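Local coordinates for hypothetical protein (Bacteroides eggerthii, PDB 4JGL) that is of unknown function but folds into a streptavidin-like beta barrel with two extra alpha helices and binds calcium ions in the crystal, at residues P21-P27 / T42-L48; E121-Y125 / Y136-G140. All blocks are in the same frame, centred on the assembly; numbering follows the deposited sequence. Where two conformers were deposited one is given.

Contact 1: P21-P27 / T42-L48; sequences PSGYLMP and TPDYGYL
Ser22 with Leu48, Tyr24 with Gly46 and Met26 with Asp44 each trade two backbone hydrogen bonds, the ladder of an antiparallel pair; Gly46 N lies 2.8 Å from Tyr24 O. Weaker CA-H...O contacts fill in between, such as Tyr47 CA to Ser22 O at 3.3 Å. Among the side chains, Asp44 makes a salt bridge to Lys57 and a hydrogen bond to His59 of strand 54-61, though its carboxylate is modelled in two conformers. Ser22 OG and Tyr24 OH share a 2.8 Å hydrogen bond in one of the two conformers of Ser22.

The apolar contacts divide by face. On one, Pro21 lies alongside the Tyr47 ring, its CB 3.6 Å from Tyr47 CZ; CG of Tyr47 stands anti to the backbone N (chi1 -166°), which carries the ring off the sheet and toward Pro21, and its OH is bonded to Glu149. Cut back to an alanine here, the side chain would probably leave a gap beside Pro21 and the Glu149 carboxylate without this hydroxyl. Leu25 CD2 meets Tyr45 CE2 at 3.7 Å. On the other face Leu48 CB meets the edge of the Tyr24 ring in plane, and selenomethionine Met26 lays SE over Gly46, 3.7 Å from its N.

Main-chain bonds thus set the register of these two barrel strands, leaving the side chains to serve different faces: helix 142-153 covers Tyr45 and Tyr47, while Tyr24 and Met26 pack toward strand 135-140.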
# COMPACT_ATOMS: atom_id res chain seq x y z
N PRO A 21 -11.97 1.66 -5.42
CA PRO A 21 -10.69 1.67 -4.71
C PRO A 21 -10.12 3.07 -4.57
O PRO A 21 -10.46 4.01 -5.33
CB PRO A 21 -9.79 0.82 -5.60
CG PRO A 21 -10.35 1.04 -6.98
CD PRO A 21 -11.84 1.12 -6.79
N SER A 22 -9.22 3.21 -3.62
CA SER A 22 -8.58 4.49 -3.41
C SER A 22 -7.07 4.36 -3.26
O SER A 22 -6.55 3.36 -2.76
CB SER A 22 -9.18 5.19 -2.20
OG SER A 22 -9.30 4.28 -1.12
N GLY A 23 -6.38 5.36 -3.76
CA GLY A 23 -4.93 5.44 -3.68
C GLY A 23 -4.45 6.44 -2.65
O GLY A 23 -5.12 7.43 -2.36
N TYR A 24 -3.25 6.18 -2.14
CA TYR A 24 -2.66 6.97 -1.08
C TYR A 24 -1.18 7.12 -1.28
O TYR A 24 -0.49 6.16 -1.68
CB TYR A 24 -2.87 6.33 0.30
CG TYR A 24 -4.32 6.10 0.60
CD1 TYR A 24 -5.11 7.12 1.11
CD2 TYR A 24 -4.91 4.89 0.32
CE1 TYR A 24 -6.47 6.93 1.34
CE2 TYR A 24 -6.26 4.71 0.50
CZ TYR A 24 -7.03 5.70 1.05
OH TYR A 24 -8.37 5.52 1.25
N LEU A 25 -0.66 8.31 -0.97
CA LEU A 25 0.75 8.43 -0.68
C LEU A 25 0.97 8.12 0.79
O LEU A 25 0.12 8.42 1.64
CB LEU A 25 1.23 9.85 -0.98
CG LEU A 25 1.26 10.21 -2.46
CD1 LEU A 25 1.61 11.70 -2.67
CD2 LEU A 25 2.18 9.30 -3.26
N MSE A 26 2.11 7.49 1.09
CA MSE A 26 2.40 6.96 2.42
C MSE A 26 3.77 7.44 2.90
O MSE A 26 4.73 6.67 2.94
CB MSE A 26 2.35 5.44 2.44
CG MSE A 26 0.99 4.86 1.99
SE MSE A 26 0.90 3.01 2.22
CE MSE A 26 1.01 2.96 4.19
N PRO A 27 3.86 8.72 3.27
CA PRO A 27 5.09 9.19 3.91
C PRO A 27 5.18 8.58 5.31
O PRO A 27 4.17 8.24 5.93
CB PRO A 27 4.88 10.70 3.98
CG PRO A 27 3.41 10.85 4.08
CD PRO A 27 2.83 9.74 3.22
N THR A 42 9.76 11.06 1.34
CA THR A 42 9.65 10.08 0.26
C THR A 42 8.57 9.05 0.56
O THR A 42 8.63 8.34 1.56
CB THR A 42 10.95 9.31 0.00
OG1 THR A 42 12.04 10.22 -0.19
CG2 THR A 42 10.80 8.48 -1.26
N PRO A 43 7.60 8.93 -0.34
CA PRO A 43 6.49 8.11 0.03
C PRO A 43 6.52 6.68 -0.54
O PRO A 43 7.07 6.41 -1.59
CB PRO A 43 5.33 8.86 -0.58
CG PRO A 43 5.90 9.43 -1.86
CD PRO A 43 7.35 9.72 -1.56
N ASP A 44 5.94 5.78 0.21
CA ASP A 44 5.42 4.55 -0.35
C ASP A 44 4.03 4.85 -0.89
O ASP A 44 3.55 5.98 -0.80
CB ASP A 44 5.40 3.49 0.74
CG ASP A 44 6.72 2.72 0.83
OD1 ASP A 44 7.72 3.15 0.20
OD2 ASP A 44 6.74 1.70 1.55
N TYR A 45 3.38 3.84 -1.43
CA TYR A 45 2.09 4.03 -2.07
C TYR A 45 1.13 3.00 -1.53
O TYR A 45 1.49 1.82 -1.39
CB TYR A 45 2.23 3.85 -3.59
CG TYR A 45 3.31 4.70 -4.18
CD1 TYR A 45 4.64 4.29 -4.19
CD2 TYR A 45 3.01 5.95 -4.65
CE1 TYR A 45 5.63 5.10 -4.72
CE2 TYR A 45 3.99 6.78 -5.19
CZ TYR A 45 5.29 6.36 -5.20
OH TYR A 45 6.28 7.16 -5.74
N GLY A 46 -0.10 3.41 -1.27
CA GLY A 46 -1.12 2.51 -0.84
C GLY A 46 -2.32 2.43 -1.76
O GLY A 46 -2.64 3.39 -2.45
N TYR A 47 -3.03 1.32 -1.68
CA TYR A 47 -4.21 1.10 -2.51
C TYR A 47 -5.21 0.28 -1.74
O TYR A 47 -4.94 -0.87 -1.40
CB TYR A 47 -3.80 0.38 -3.80
CG TYR A 47 -4.81 0.37 -4.92
CD1 TYR A 47 -5.16 1.51 -5.61
CD2 TYR A 47 -5.36 -0.81 -5.35
CE1 TYR A 47 -6.04 1.47 -6.68
CE2 TYR A 47 -6.24 -0.85 -6.40
CZ TYR A 47 -6.57 0.27 -7.07
OH TYR A 47 -7.46 0.18 -8.12
N LEU A 48 -6.34 0.89 -1.42
CA LEU A 48 -7.40 0.22 -0.67
C LEU A 48 -8.45 -0.29 -1.64
O LEU A 48 -8.92 0.46 -2.49
CB LEU A 48 -8.04 1.17 0.35
CG LEU A 48 -8.98 0.56 1.37
CD1 LEU A 48 -8.20 -0.18 2.41
CD2 LEU A 48 -9.84 1.64 2.00

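Contact 2: E121-Y125 / Y136-G140; sequences ENSAY and YYLCG. With CA (calcium ion), chain C; CA (calcium ion), chain D.
Tyr125 and Leu138 both carry CG anti to the carbonyl carbon (chi1 -58° and -62°), and from this hydrogen-bonded antiparallel pair the two side chains meet at a slant on one face of the sheet. Leu138 CD1 touches Tyr125 CD1 at 3.8 Å, while Leu138 CB rests against Tyr125 CB.

The backbone forms a classic beta bulge, Ala124 and Tyr125 together facing Leu138. Leu138 O accepts two N-H groups: Ala124 N at 2.8 Å, nearly along the C=O axis, and Tyr125 N at 3.2 Å, in the carbonyl plane on a lone pair. In return Leu138 N gives a straight bond, 170° at the hydrogen, to Tyr125 O. Ser123 CB sits 4.1 Å from both Tyr137 CD2 and Cys139 SG.

Just before the bulge the loop turns its carbonyls to metal. Ser123 O binds one calcium ion at 2.3 Å, with Thr117 OG1, Cys120 O and two waters among the other ligands; one of these waters also donates to Ala124 O, tying the bulge to the site. A second calcium ion takes Glu121 OE2 at 2.4 Å and three waters, but Glu121 has two conformers and touches a crystal neighbour, so this may be only a lattice site.

Around this, Phe114 of strand 112-116 packs on Tyr125 and Leu138, and Phe38 meets the Tyr137 ring edge-to-face. Strand 135-140 lies between strands 125-127 and 22-29, Leu138 also touching Tyr24 and Met26 of the latter.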
# COMPACT_ATOMS: atom_id res chain seq x y z
N GLU A 121 -6.69 17.93 7.39
CA GLU A 121 -7.36 17.67 6.11
C GLU A 121 -6.39 17.17 5.04
O GLU A 121 -6.81 16.76 3.96
CB GLU A 121 -8.19 18.88 5.61
CG GLU A 121 -7.42 20.04 4.98
CD GLU A 121 -8.34 21.13 4.37
OE1 GLU A 121 -9.57 21.00 4.51
OE2 GLU A 121 -7.85 22.11 3.76
N ASN A 122 -5.09 17.18 5.34
CA ASN A 122 -4.06 16.76 4.38
C ASN A 122 -3.64 15.29 4.52
O ASN A 122 -2.74 14.83 3.83
CB ASN A 122 -2.80 17.66 4.52
CG ASN A 122 -3.01 19.07 4.05
OD1 ASN A 122 -3.87 19.34 3.24
ND2 ASN A 122 -2.18 19.98 4.55
N SER A 123 -4.30 14.56 5.41
CA SER A 123 -4.10 13.14 5.58
C SER A 123 -5.45 12.51 5.87
O SER A 123 -6.34 13.12 6.47
CB SER A 123 -3.13 12.85 6.71
OG SER A 123 -3.65 13.28 7.95
N ALA A 124 -5.59 11.26 5.46
CA ALA A 124 -6.79 10.46 5.71
C ALA A 124 -6.65 9.56 6.95
O ALA A 124 -7.59 9.45 7.75
CB ALA A 124 -7.10 9.62 4.48
N TYR A 125 -5.47 8.98 7.13
CA TYR A 125 -5.22 8.06 8.25
C TYR A 125 -3.77 8.17 8.69
O TYR A 125 -2.91 8.64 7.93
CB TYR A 125 -5.50 6.59 7.88
CG TYR A 125 -6.88 6.29 7.42
CD1 TYR A 125 -7.25 6.47 6.11
CD2 TYR A 125 -7.83 5.82 8.30
CE1 TYR A 125 -8.56 6.19 5.68
CE2 TYR A 125 -9.12 5.56 7.90
CZ TYR A 125 -9.49 5.75 6.59
OH TYR A 125 -10.78 5.50 6.18
N TYR A 136 3.61 5.61 9.45
CA TYR A 136 3.10 5.78 8.10
C TYR A 136 1.76 6.49 8.14
O TYR A 136 0.90 6.20 8.97
CB TYR A 136 2.92 4.42 7.42
CG TYR A 136 4.20 3.86 6.87
CD1 TYR A 136 4.75 4.36 5.69
CD2 TYR A 136 4.86 2.82 7.49
CE1 TYR A 136 5.94 3.86 5.16
CE2 TYR A 136 6.04 2.31 6.97
CZ TYR A 136 6.58 2.83 5.81
OH TYR A 136 7.77 2.32 5.33
N TYR A 137 1.57 7.41 7.21
CA TYR A 137 0.30 8.05 6.97
C TYR A 137 -0.30 7.55 5.68
O TYR A 137 0.41 7.04 4.80
CB TYR A 137 0.49 9.56 6.87
CG TYR A 137 0.84 10.23 8.19
CD1 TYR A 137 2.08 10.05 8.79
CD2 TYR A 137 -0.07 11.04 8.84
CE1 TYR A 137 2.41 10.69 9.98
CE2 TYR A 137 0.25 11.68 10.02
CZ TYR A 137 1.50 11.51 10.57
OH TYR A 137 1.77 12.16 11.77
N LEU A 138 -1.62 7.70 5.56
CA LEU A 138 -2.32 7.52 4.28
C LEU A 138 -2.84 8.89 3.90
O LEU A 138 -3.72 9.44 4.55
CB LEU A 138 -3.48 6.54 4.40
CG LEU A 138 -3.17 5.11 4.81
CD1 LEU A 138 -4.42 4.26 4.86
CD2 LEU A 138 -2.18 4.48 3.88
N CYS A 139 -2.32 9.45 2.81
CA CYS A 139 -2.75 10.72 2.24
C CYS A 139 -3.43 10.45 0.92
O CYS A 139 -2.80 9.93 -0.00
CB CYS A 139 -1.55 11.65 2.06
SG CYS A 139 -0.61 11.97 3.56
N GLY A 140 -4.72 10.74 0.83
CA GLY A 140 -5.43 10.45 -0.42
C GLY A 140 -4.77 11.12 -1.60
O GLY A 140 -4.39 12.29 -1.53
CA CA C . -8.92 23.60 2.26
CA CA D . -7.85 13.80 8.12
O HOH W 1 -11.01 22.76 3.22
O HOH W 2 -9.11 11.85 8.56
O HOH W 3 -6.61 23.70 1.74
O HOH W 4 -8.80 25.20 3.86
O HOH W 5 -9.77 15.17 8.52

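Contact 1 closes before contact 2 opens, so the two follow in series along the chain, yet their centres lie only 9 Å apart because strands 22-29 and 135-140 are neighbours in the same antiparallel sheet. Leu25 N to Cys139 O (2.8 Å) and Tyr137 N to Pro27 O (3.0 Å) are probable hydrogen bonds across that seam. Strand 22-29 is thus flanked by 44-49 and 135-140, with 125-127 beyond the latter. The strand pairs run round in a ring, and the first strand meeting the last, 135-140, closes the barrel, as expected of a streptavidin-like fold; the calcium-bearing loop before 125-127 sits beside this closure.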